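Local coordinates for protein apical membrane antigen AMA1 (Toxoplasma gondii ME49, PDB 4YIV) that plays an essential part in host cell invasion, as a microneme protein of the moving junction between the parasite's apical tip and the host cell membrane, at residues L252-I257 with L315-P320; P158-S163 with L210-A215; I66-P71 with G99-N104. All coordinates share one frame; numbering follows the deposited sequence.

Interaction 1: L252-I257 with L315-P320; sequences LTDTVI and LSDQVP. With NAG (2-acetamido-2-deoxy-beta-D-glucopyranose), chain B.
Leu315 O takes the N-H of Val256 and a weaker C-H...O contact from Thr255 CA. Val256 N donates to Leu315 O at 3.0 Å and lies in its carbonyl plane. The methyl Thr255 CG2, anti to the backbone N, rests beside Leu315 O at 3.4 Å. A water shared with Asp254 O also reaches it, its protons over-subscribed. The return bond is shorter: Leu315 N reaches Val256 O at 2.7 Å, with 166° at the hydrogen. These two bonds define an antiparallel hydrogen-bonded pair. It joins edge strand 256-259 to strand 311-316 in the five-stranded sheet of the second PAN-type domain, domain II. Beyond it the two segments part and water fills in. Another water donates to Asp254 OD1 and Thr255 OG1 and bonds to Ser316 OG at 2.6 Å. Thr255 OG1 also bonds Tyr249 O. Gln318 N donates to Ser316 OG at 2.9 Å, which makes an ST turn. Asp254 OD2 lies 3.6 Å from Asp317 OD1, the side chains crossing at about a right angle with carboxylate planes 61° apart. Their like charges may raise the proton affinity of one. Farther along, Val319 CG1 touches the acetyl methyl C8 of the glycan sugar at 3.4 Å.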
loop_
_atom_site.group_PDB
_atom_site.type_symbol
_atom_site.label_atom_id
_atom_site.label_comp_id
_atom_site.label_asym_id
_atom_site.label_seq_id
_atom_site.Cartn_x
_atom_site.Cartn_y
_atom_site.Cartn_z
ATOM N N LEU A 252 11.090 22.149 -2.080
ATOM C CA LEU A 252 12.303 21.348 -2.058
ATOM C C LEU A 252 12.776 21.141 -3.489
ATOM O O LEU A 252 11.971 21.047 -4.419
ATOM C CB LEU A 252 12.075 20.003 -1.348
ATOM C CG LEU A 252 11.454 20.059 0.054
ATOM C CD1 LEU A 252 11.282 18.640 0.580
ATOM C CD2 LEU A 252 12.279 20.911 1.026
ATOM N N THR A 253 14.089 21.064 -3.677
ATOM C CA THR A 253 14.653 20.996 -5.029
ATOM C C THR A 253 14.419 19.657 -5.722
ATOM O O THR A 253 14.225 19.608 -6.937
ATOM C CB THR A 253 16.177 21.290 -5.005
ATOM O OG1 THR A 253 16.385 22.599 -4.467
ATOM C CG2 THR A 253 16.771 21.254 -6.413
ATOM N N ASP A 254 14.428 18.564 -4.969
ATOM C CA ASP A 254 14.284 17.248 -5.586
ATOM C C ASP A 254 12.813 16.806 -5.691
ATOM O O ASP A 254 12.523 15.658 -6.016
ATOM C CB ASP A 254 15.090 16.209 -4.811
ATOM C CG ASP A 254 14.599 16.029 -3.384
ATOM O OD1 ASP A 254 14.065 17.001 -2.797
ATOM O OD2 ASP A 254 14.751 14.909 -2.845
ATOM N N THR A 255 11.880 17.710 -5.427
ATOM C CA THR A 255 10.476 17.387 -5.657
ATOM C C THR A 255 10.101 17.374 -7.136
ATOM O O THR A 255 10.478 18.239 -7.907
ATOM C CB THR A 255 9.565 18.379 -4.890
ATOM O OG1 THR A 255 9.843 18.228 -3.491
ATOM C CG2 THR A 255 8.088 18.077 -5.166
ATOM N N VAL A 256 9.374 16.342 -7.537
ATOM C CA VAL A 256 8.809 16.267 -8.840
ATOM C C VAL A 256 7.428 16.909 -8.764
ATOM O O VAL A 256 6.585 16.482 -7.966
ATOM C CB VAL A 256 8.708 14.785 -9.336
ATOM C CG1 VAL A 256 8.028 14.702 -10.684
ATOM C CG2 VAL A 256 10.103 14.141 -9.396
ATOM N N ILE A 257 7.173 17.883 -9.629
ATOM C CA ILE A 257 5.841 18.497 -9.739
ATOM C C ILE A 257 5.258 18.253 -11.118
ATOM O O ILE A 257 5.888 18.583 -12.108
ATOM C CB ILE A 257 5.901 20.035 -9.470
ATOM C CG1 ILE A 257 6.408 20.311 -8.056
ATOM C CG2 ILE A 257 4.523 20.684 -9.711
ATOM C CD1 ILE A 257 6.660 21.760 -7.752
ATOM N N LEU A 315 5.474 15.308 -5.743
ATOM C CA LEU A 315 5.975 14.013 -5.293
ATOM C C LEU A 315 7.395 14.051 -4.742
ATOM O O LEU A 315 8.290 14.692 -5.322
ATOM C CB LEU A 315 5.945 13.040 -6.440
ATOM C CG LEU A 315 4.623 12.892 -7.177
ATOM C CD1 LEU A 315 4.859 12.212 -8.472
ATOM C CD2 LEU A 315 3.728 12.032 -6.350
ATOM N N SER A 316 7.595 13.374 -3.621
ATOM C CA SER A 316 8.884 13.405 -2.916
ATOM C C SER A 316 9.185 12.068 -2.244
ATOM O O SER A 316 8.255 11.312 -1.941
ATOM C CB SER A 316 8.864 14.519 -1.876
ATOM O OG SER A 316 10.018 14.480 -1.079
ATOM N N ASP A 317 10.468 11.767 -2.018
ATOM C CA ASP A 317 10.878 10.615 -1.224
ATOM C C ASP A 317 11.222 11.010 0.207
ATOM O O ASP A 317 11.682 10.181 0.991
ATOM C CB ASP A 317 12.069 9.887 -1.868
ATOM C CG ASP A 317 13.326 10.762 -1.980
ATOM O OD1 ASP A 317 13.299 11.919 -1.514
ATOM O OD2 ASP A 317 14.352 10.275 -2.527
ATOM N N GLN A 318 10.989 12.272 0.548
ATOM C CA GLN A 318 11.217 12.745 1.919
ATOM C C GLN A 318 10.053 12.404 2.856
ATOM O O GLN A 318 8.921 12.878 2.667
ATOM C CB GLN A 318 11.452 14.263 1.910
ATOM C CG GLN A 318 12.721 14.696 1.163
ATOM C CD GLN A 318 13.997 14.274 1.889
ATOM O OE1 GLN A 318 14.872 13.634 1.300
ATOM N NE2 GLN A 318 14.107 14.633 3.179
ATOM N N VAL A 319 10.324 11.559 3.841
ATOM C CA VAL A 319 9.328 11.220 4.849
ATOM C C VAL A 319 8.852 12.518 5.504
ATOM O O VAL A 319 9.667 13.315 5.973
ATOM C CB VAL A 319 9.895 10.261 5.895
ATOM C CG1 VAL A 319 8.897 10.036 7.028
ATOM C CG2 VAL A 319 10.254 8.932 5.249
ATOM N N PRO A 320 7.535 12.761 5.514
ATOM C CA PRO A 320 7.114 14.020 6.139
ATOM C C PRO A 320 7.308 14.039 7.670
ATOM O O PRO A 320 7.151 13.029 8.380
ATOM C CB PRO A 320 5.626 14.115 5.764
ATOM C CG PRO A 320 5.206 12.766 5.453
ATOM C CD PRO A 320 6.402 12.021 4.930
HETATM C C1 NAG B . 11.725 7.503 9.454
HETATM C C2 NAG B . 12.591 8.595 10.076
HETATM C C3 NAG B . 14.073 8.297 9.899
HETATM C C4 NAG B . 14.379 6.892 10.391
HETATM C C5 NAG B . 13.469 5.887 9.697
HETATM C C6 NAG B . 13.747 4.472 10.190
HETATM C C7 NAG B . 11.228 10.595 9.898
HETATM C C8 NAG B . 10.935 11.834 9.106
HETATM N N2 NAG B . 12.271 9.880 9.484
HETATM O O3 NAG B . 14.846 9.246 10.642
HETATM O O4 NAG B . 15.747 6.573 10.114
HETATM O O5 NAG B . 12.099 6.211 9.939
HETATM O O6 NAG B . 13.366 4.361 11.565
HETATM O O7 NAG B . 10.555 10.264 10.861
HETATM O O HOH W 1 11.467 16.325 -2.251
HETATM O O HOH W 2 10.822 13.432 -5.907
HETATM O O HOH W 3 12.309 13.535 -3.782
#

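Interaction 2: P158-S163 with L210-A215; sequences PFVYDS and LIYGSA
Phe159 and Gly213 exchange two backbone hydrogen bonds: Phe159 N to Gly213 O at 2.8 Å, and Gly213 N to Phe159 O at 3.0 Å. Tyr161 and Ile211 repeat the pattern. Weaker CA-H...O contacts accompany the non-hydrogen-bonded pairs Val160-Tyr212 and Asp162-Leu210. The shortest of these runs from Val160 CA to Ile211 O at 3.3 Å.

The face that carries Phe159, Tyr161 and Ile211 holds two rings used differently. Phe159 CG sits between its backbone N and carbonyl carbon (chi1 70°). This folds the ring over the partner strand, where Gly213 has no side chain. Gly213 CA lies over the Phe159 ring face, 4.0 Å from its centroid, in a CH-pi contact. Ser214 O meets the ring edge, 3.1 Å from Phe159 CE1. Tyr161 instead leads its ring away from the partner, and only the ring edge meets Ile211 CD1. Both rings pack on helix 132-141. The strands are neighbours in a five-stranded antiparallel sheet of the first PAN-type domain, commonly called domain I.

On the face of Val160, Tyr212, Leu210 and Asp162, apolar contacts prevail. Val160 CG2 meets Tyr212 CD2 at 3.7 Å, the two side chains crossing at about a right angle. Pro158 lies alongside Tyr212, with Pro158 CG 3.6 Å from Tyr212 OH. Leu210 CD2 tucks against Asp162 CB at 3.9 Å. Asp162 OD1 accepts a hydrogen bond from Lys165 N.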
loop_
_atom_site.group_PDB
_atom_site.type_symbol
_atom_site.label_atom_id
_atom_site.label_comp_id
_atom_site.label_asym_id
_atom_site.label_seq_id
_atom_site.Cartn_x
_atom_site.Cartn_y
_atom_site.Cartn_z
ATOM N N PRO A 158 1.506 -13.737 0.173
ATOM C CA PRO A 158 0.791 -12.475 0.354
ATOM C C PRO A 158 -0.726 -12.676 0.224
ATOM O O PRO A 158 -1.204 -13.761 -0.164
ATOM C CB PRO A 158 1.379 -11.586 -0.743
ATOM C CG PRO A 158 1.691 -12.559 -1.860
ATOM C CD PRO A 158 2.179 -13.804 -1.146
ATOM N N PHE A 159 -1.487 -11.666 0.615
ATOM C CA PHE A 159 -2.933 -11.777 0.600
ATOM C C PHE A 159 -3.551 -10.604 -0.135
ATOM O O PHE A 159 -2.933 -9.553 -0.281
ATOM C CB PHE A 159 -3.532 -11.830 2.046
ATOM C CG PHE A 159 -3.420 -10.540 2.791
ATOM C CD1 PHE A 159 -2.292 -10.257 3.528
ATOM C CD2 PHE A 159 -4.434 -9.583 2.736
ATOM C CE1 PHE A 159 -2.153 -9.059 4.209
ATOM C CE2 PHE A 159 -4.305 -8.371 3.422
ATOM C CZ PHE A 159 -3.143 -8.116 4.172
ATOM N N VAL A 160 -4.810 -10.789 -0.532
ATOM C CA VAL A 160 -5.651 -9.672 -0.932
ATOM C C VAL A 160 -6.951 -9.777 -0.140
ATOM O O VAL A 160 -7.637 -10.819 -0.154
ATOM C CB VAL A 160 -5.946 -9.648 -2.476
ATOM C CG1 VAL A 160 -7.015 -8.609 -2.800
ATOM C CG2 VAL A 160 -4.657 -9.353 -3.265
ATOM N N TYR A 161 -7.276 -8.694 0.546
ATOM C CA TYR A 161 -8.584 -8.594 1.203
ATOM C C TYR A 161 -9.553 -7.894 0.251
ATOM O O TYR A 161 -9.326 -6.755 -0.187
ATOM C CB TYR A 161 -8.498 -7.854 2.547
ATOM C CG TYR A 161 -9.831 -7.892 3.307
ATOM C CD1 TYR A 161 -10.446 -9.099 3.565
ATOM C CD2 TYR A 161 -10.488 -6.723 3.689
ATOM C CE1 TYR A 161 -11.670 -9.161 4.203
ATOM C CE2 TYR A 161 -11.738 -6.779 4.344
ATOM C CZ TYR A 161 -12.307 -7.999 4.593
ATOM O OH TYR A 161 -13.537 -8.100 5.229
ATOM N N ASP A 162 -10.642 -8.597 -0.057
ATOM C CA ASP A 162 -11.732 -8.058 -0.846
ATOM C C ASP A 162 -12.727 -7.574 0.181
ATOM O O ASP A 162 -13.402 -8.398 0.808
ATOM C CB ASP A 162 -12.340 -9.125 -1.775
ATOM C CG ASP A 162 -13.514 -8.590 -2.623
ATOM O OD1 ASP A 162 -14.155 -7.570 -2.221
ATOM O OD2 ASP A 162 -13.794 -9.220 -3.682
ATOM N N SER A 163 -12.752 -6.266 0.398
ATOM C CA SER A 163 -13.502 -5.695 1.513
ATOM C C SER A 163 -14.983 -5.570 1.166
ATOM O O SER A 163 -15.824 -5.436 2.057
ATOM C CB SER A 163 -12.959 -4.326 1.915
ATOM O OG SER A 163 -13.107 -3.383 0.863
ATOM N N LEU A 210 -10.043 -3.498 -2.958
ATOM C CA LEU A 210 -9.012 -4.537 -2.839
ATOM C C LEU A 210 -7.817 -3.986 -2.078
ATOM O O LEU A 210 -7.350 -2.885 -2.363
ATOM C CB LEU A 210 -8.557 -5.022 -4.195
ATOM C CG LEU A 210 -9.656 -5.697 -5.028
ATOM C CD1 LEU A 210 -9.033 -6.222 -6.289
ATOM C CD2 LEU A 210 -10.367 -6.805 -4.260
ATOM N N ILE A 211 -7.328 -4.762 -1.122
ATOM C CA ILE A 211 -6.218 -4.336 -0.298
ATOM C C ILE A 211 -5.162 -5.435 -0.352
ATOM O O ILE A 211 -5.404 -6.549 0.086
ATOM C CB ILE A 211 -6.662 -4.075 1.107
ATOM C CG1 ILE A 211 -7.708 -2.952 1.089
ATOM C CG2 ILE A 211 -5.502 -3.637 1.966
ATOM C CD1 ILE A 211 -8.684 -3.078 2.168
ATOM N N TYR A 212 -3.981 -5.081 -0.854
ATOM C CA TYR A 212 -2.885 -6.053 -1.031
ATOM C C TYR A 212 -1.953 -5.988 0.148
ATOM O O TYR A 212 -1.654 -4.906 0.620
ATOM C CB TYR A 212 -2.121 -5.748 -2.311
ATOM C CG TYR A 212 -1.111 -6.797 -2.727
ATOM C CD1 TYR A 212 0.182 -6.839 -2.165
ATOM C CD2 TYR A 212 -1.416 -7.697 -3.723
ATOM C CE1 TYR A 212 1.115 -7.815 -2.557
ATOM C CE2 TYR A 212 -0.491 -8.654 -4.139
ATOM C CZ TYR A 212 0.762 -8.722 -3.551
ATOM O OH TYR A 212 1.662 -9.678 -4.001
ATOM N N GLY A 213 -1.470 -7.136 0.633
ATOM C CA GLY A 213 -0.456 -7.096 1.677
ATOM C C GLY A 213 0.424 -8.325 1.725
ATOM O O GLY A 213 0.015 -9.418 1.325
ATOM N N SER A 214 1.605 -8.178 2.315
ATOM C CA SER A 214 2.388 -9.350 2.664
ATOM C C SER A 214 1.730 -10.036 3.864
ATOM O O SER A 214 0.948 -9.418 4.610
ATOM C CB SER A 214 3.841 -8.988 2.985
ATOM O OG SER A 214 4.048 -8.761 4.348
ATOM N N ALA A 215 2.056 -11.306 4.075
ATOM C CA ALA A 215 1.543 -12.017 5.246
ATOM C C ALA A 215 2.005 -11.386 6.526
ATOM O O ALA A 215 1.365 -11.597 7.573
ATOM C CB ALA A 215 1.949 -13.468 5.237
#

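Interaction 3: I66-P71 with G99-N104; sequences IELQQP and GGFNLN
Ile66 meets the tip of the Phe101 ring in the tighter part of this contact. Ile66 CG2, anti to the backbone N, comes within 3.8 Å of Phe101 CE2. CB and CG1 of Ile66 are close to the same ring carbon. The two side chains cross at about a right angle. Leu68 adds a second, slightly longer touch. It slides past the ring in the opposite direction, and Leu68 CD2 stops 4.2 Å from Phe101 CZ. Both branched residues approach the ring obliquely. The ring also packs edge-to-face with Phe198, and Ile66, Leu68 and Phe101 are all buried.

The other end is looser and polar. Gly99 is partly exposed, and Gly99 CA is 9.2 Å from Gln70 CA. The Gln70 chain runs extended beyond CG (chi2 166°) and bridges the gap. Gln70 NE2 donates to Gly99 O at 2.9 Å. The bond is bent, with 142° at the hydrogen, and the donor is tilted from the carbonyl plane. NE2 has a second acceptor in Leu97 O, so the one side-chain amide holds two carbonyls of the loop. Leu68 CD1 borders the same Gly99 O at 4.0 Å.

No backbone bond joins the two segments. The long loop between helix 87-93 and strand 116-117 thus meets the Gln70 amide just after the ribbon, while Phe101 packs on Ile66 and Leu68 of the two-stranded antiparallel ribbon 65-68/198-201 of domain I.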
loop_
_atom_site.group_PDB
_atom_site.type_symbol
_atom_site.label_atom_id
_atom_site.label_comp_id
_atom_site.label_asym_id
_atom_site.label_seq_id
_atom_site.Cartn_x
_atom_site.Cartn_y
_atom_site.Cartn_z
ATOM N N ILE A 66 -2.994 -6.606 -9.231
ATOM C CA ILE A 66 -2.060 -7.008 -10.279
ATOM C C ILE A 66 -2.851 -7.134 -11.590
ATOM O O ILE A 66 -3.756 -7.935 -11.687
ATOM C CB ILE A 66 -1.374 -8.330 -9.946
ATOM C CG1 ILE A 66 -0.756 -8.290 -8.516
ATOM C CG2 ILE A 66 -0.271 -8.610 -10.983
ATOM C CD1 ILE A 66 0.281 -7.137 -8.349
ATOM N N GLU A 67 -2.495 -6.325 -12.575
ATOM C CA GLU A 67 -3.159 -6.334 -13.858
ATOM C C GLU A 67 -2.483 -7.338 -14.782
ATOM O O GLU A 67 -1.265 -7.258 -14.963
ATOM C CB GLU A 67 -3.087 -4.923 -14.455
ATOM C CG GLU A 67 -3.636 -4.757 -15.878
ATOM C CD GLU A 67 -3.389 -3.331 -16.397
ATOM O OE1 GLU A 67 -4.316 -2.496 -16.382
ATOM O OE2 GLU A 67 -2.252 -3.041 -16.792
ATOM N N LEU A 68 -3.258 -8.231 -15.408
ATOM C CA LEU A 68 -2.672 -9.293 -16.229
ATOM C C LEU A 68 -2.740 -8.947 -17.713
ATOM O O LEU A 68 -3.516 -8.090 -18.117
ATOM C CB LEU A 68 -3.385 -10.623 -15.986
ATOM C CG LEU A 68 -3.629 -11.041 -14.539
ATOM C CD1 LEU A 68 -4.082 -12.484 -14.521
ATOM C CD2 LEU A 68 -2.397 -10.861 -13.690
ATOM N N GLN A 69 -1.935 -9.622 -18.525
ATOM C CA GLN A 69 -1.945 -9.381 -19.983
ATOM C C GLN A 69 -2.155 -10.697 -20.758
ATOM O O GLN A 69 -1.376 -11.049 -21.653
ATOM C CB GLN A 69 -0.643 -8.694 -20.412
ATOM C CG GLN A 69 -0.438 -7.236 -19.879
ATOM C CD GLN A 69 -1.444 -6.232 -20.428
ATOM O OE1 GLN A 69 -1.967 -6.376 -21.542
ATOM N NE2 GLN A 69 -1.720 -5.200 -19.641
ATOM N N GLN A 70 -3.161 -11.460 -20.343
ATOM C CA GLN A 70 -3.540 -12.683 -21.027
ATOM C C GLN A 70 -4.273 -12.303 -22.315
ATOM O O GLN A 70 -4.761 -11.183 -22.428
ATOM C CB GLN A 70 -4.460 -13.542 -20.152
ATOM C CG GLN A 70 -3.742 -14.173 -18.910
ATOM C CD GLN A 70 -4.721 -14.722 -17.903
ATOM O OE1 GLN A 70 -5.833 -14.218 -17.778
ATOM N NE2 GLN A 70 -4.325 -15.774 -17.195
ATOM N N PRO A 71 -4.375 -13.243 -23.261
ATOM C CA PRO A 71 -5.210 -13.045 -24.453
ATOM C C PRO A 71 -6.620 -12.652 -24.064
ATOM O O PRO A 71 -7.143 -13.195 -23.081
ATOM C CB PRO A 71 -5.208 -14.423 -25.129
ATOM C CG PRO A 71 -3.941 -15.059 -24.684
ATOM C CD PRO A 71 -3.725 -14.566 -23.261
ATOM N N GLY A 99 -6.004 -18.581 -15.884
ATOM C CA GLY A 99 -6.316 -18.447 -14.461
ATOM C C GLY A 99 -5.661 -17.215 -13.840
ATOM O O GLY A 99 -5.347 -16.231 -14.533
ATOM N N GLY A 100 -5.460 -17.255 -12.521
ATOM C CA GLY A 100 -4.867 -16.128 -11.819
ATOM C C GLY A 100 -3.868 -16.576 -10.781
ATOM O O GLY A 100 -3.107 -17.544 -10.988
ATOM N N PHE A 101 -3.859 -15.866 -9.656
ATOM C CA PHE A 101 -2.802 -15.996 -8.663
ATOM C C PHE A 101 -3.281 -16.704 -7.403
ATOM O O PHE A 101 -2.459 -17.062 -6.563
ATOM C CB PHE A 101 -2.266 -14.635 -8.253
ATOM C CG PHE A 101 -1.366 -13.956 -9.264
ATOM C CD1 PHE A 101 -1.188 -14.433 -10.552
ATOM C CD2 PHE A 101 -0.700 -12.813 -8.893
ATOM C CE1 PHE A 101 -0.344 -13.767 -11.429
ATOM C CE2 PHE A 101 0.114 -12.145 -9.750
ATOM C CZ PHE A 101 0.308 -12.637 -11.036
ATOM N N ASN A 102 -4.594 -16.843 -7.266
ATOM C CA ASN A 102 -5.207 -17.419 -6.078
ATOM C C ASN A 102 -4.837 -18.862 -5.785
ATOM O O ASN A 102 -4.818 -19.701 -6.674
ATOM C CB ASN A 102 -6.728 -17.283 -6.170
ATOM C CG ASN A 102 -7.425 -17.623 -4.872
ATOM O OD1 ASN A 102 -7.314 -16.900 -3.890
ATOM N ND2 ASN A 102 -8.159 -18.723 -4.868
ATOM N N LEU A 103 -4.564 -19.140 -4.518
ATOM C CA LEU A 103 -4.197 -20.476 -4.108
ATOM C C LEU A 103 -5.421 -21.358 -4.303
ATOM O O LEU A 103 -6.495 -21.056 -3.803
ATOM C CB LEU A 103 -3.756 -20.448 -2.648
ATOM C CG LEU A 103 -3.386 -21.758 -1.967
ATOM C CD1 LEU A 103 -2.267 -21.505 -0.977
ATOM C CD2 LEU A 103 -4.605 -22.305 -1.252
ATOM N N ASN A 104 -5.243 -22.451 -5.037
ATOM C CA ASN A 104 -6.338 -23.365 -5.342
ATOM C C ASN A 104 -6.382 -24.655 -4.535
ATOM O O ASN A 104 -7.213 -25.514 -4.792
ATOM C CB ASN A 104 -6.361 -23.685 -6.834
ATOM C CG ASN A 104 -5.218 -24.581 -7.252
ATOM O OD1 ASN A 104 -4.398 -24.981 -6.434
ATOM N ND2 ASN A 104 -5.167 -24.910 -8.530
#

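The contacts close in series along the chain: interaction 3 first, then interaction 2, then interaction 1. Interactions 2 and 3 are neighbours in domain I, with centres about 15 Å apart and nearest atoms about 4 Å apart. One joins two inner strands of the five-stranded sheet; the other seats a loop on the separate ribbon. Interaction 1 belongs to the other five-stranded sheet, in domain II. Its centre is about 28 Å from that of interaction 2 and about 34 Å from that of interaction 3. Both sheets have the same strand order, 1-5-3-4-2, consistent with two related PAN-type domains. The engineered linker replacing the domain II loop falls between the segments of interaction 1.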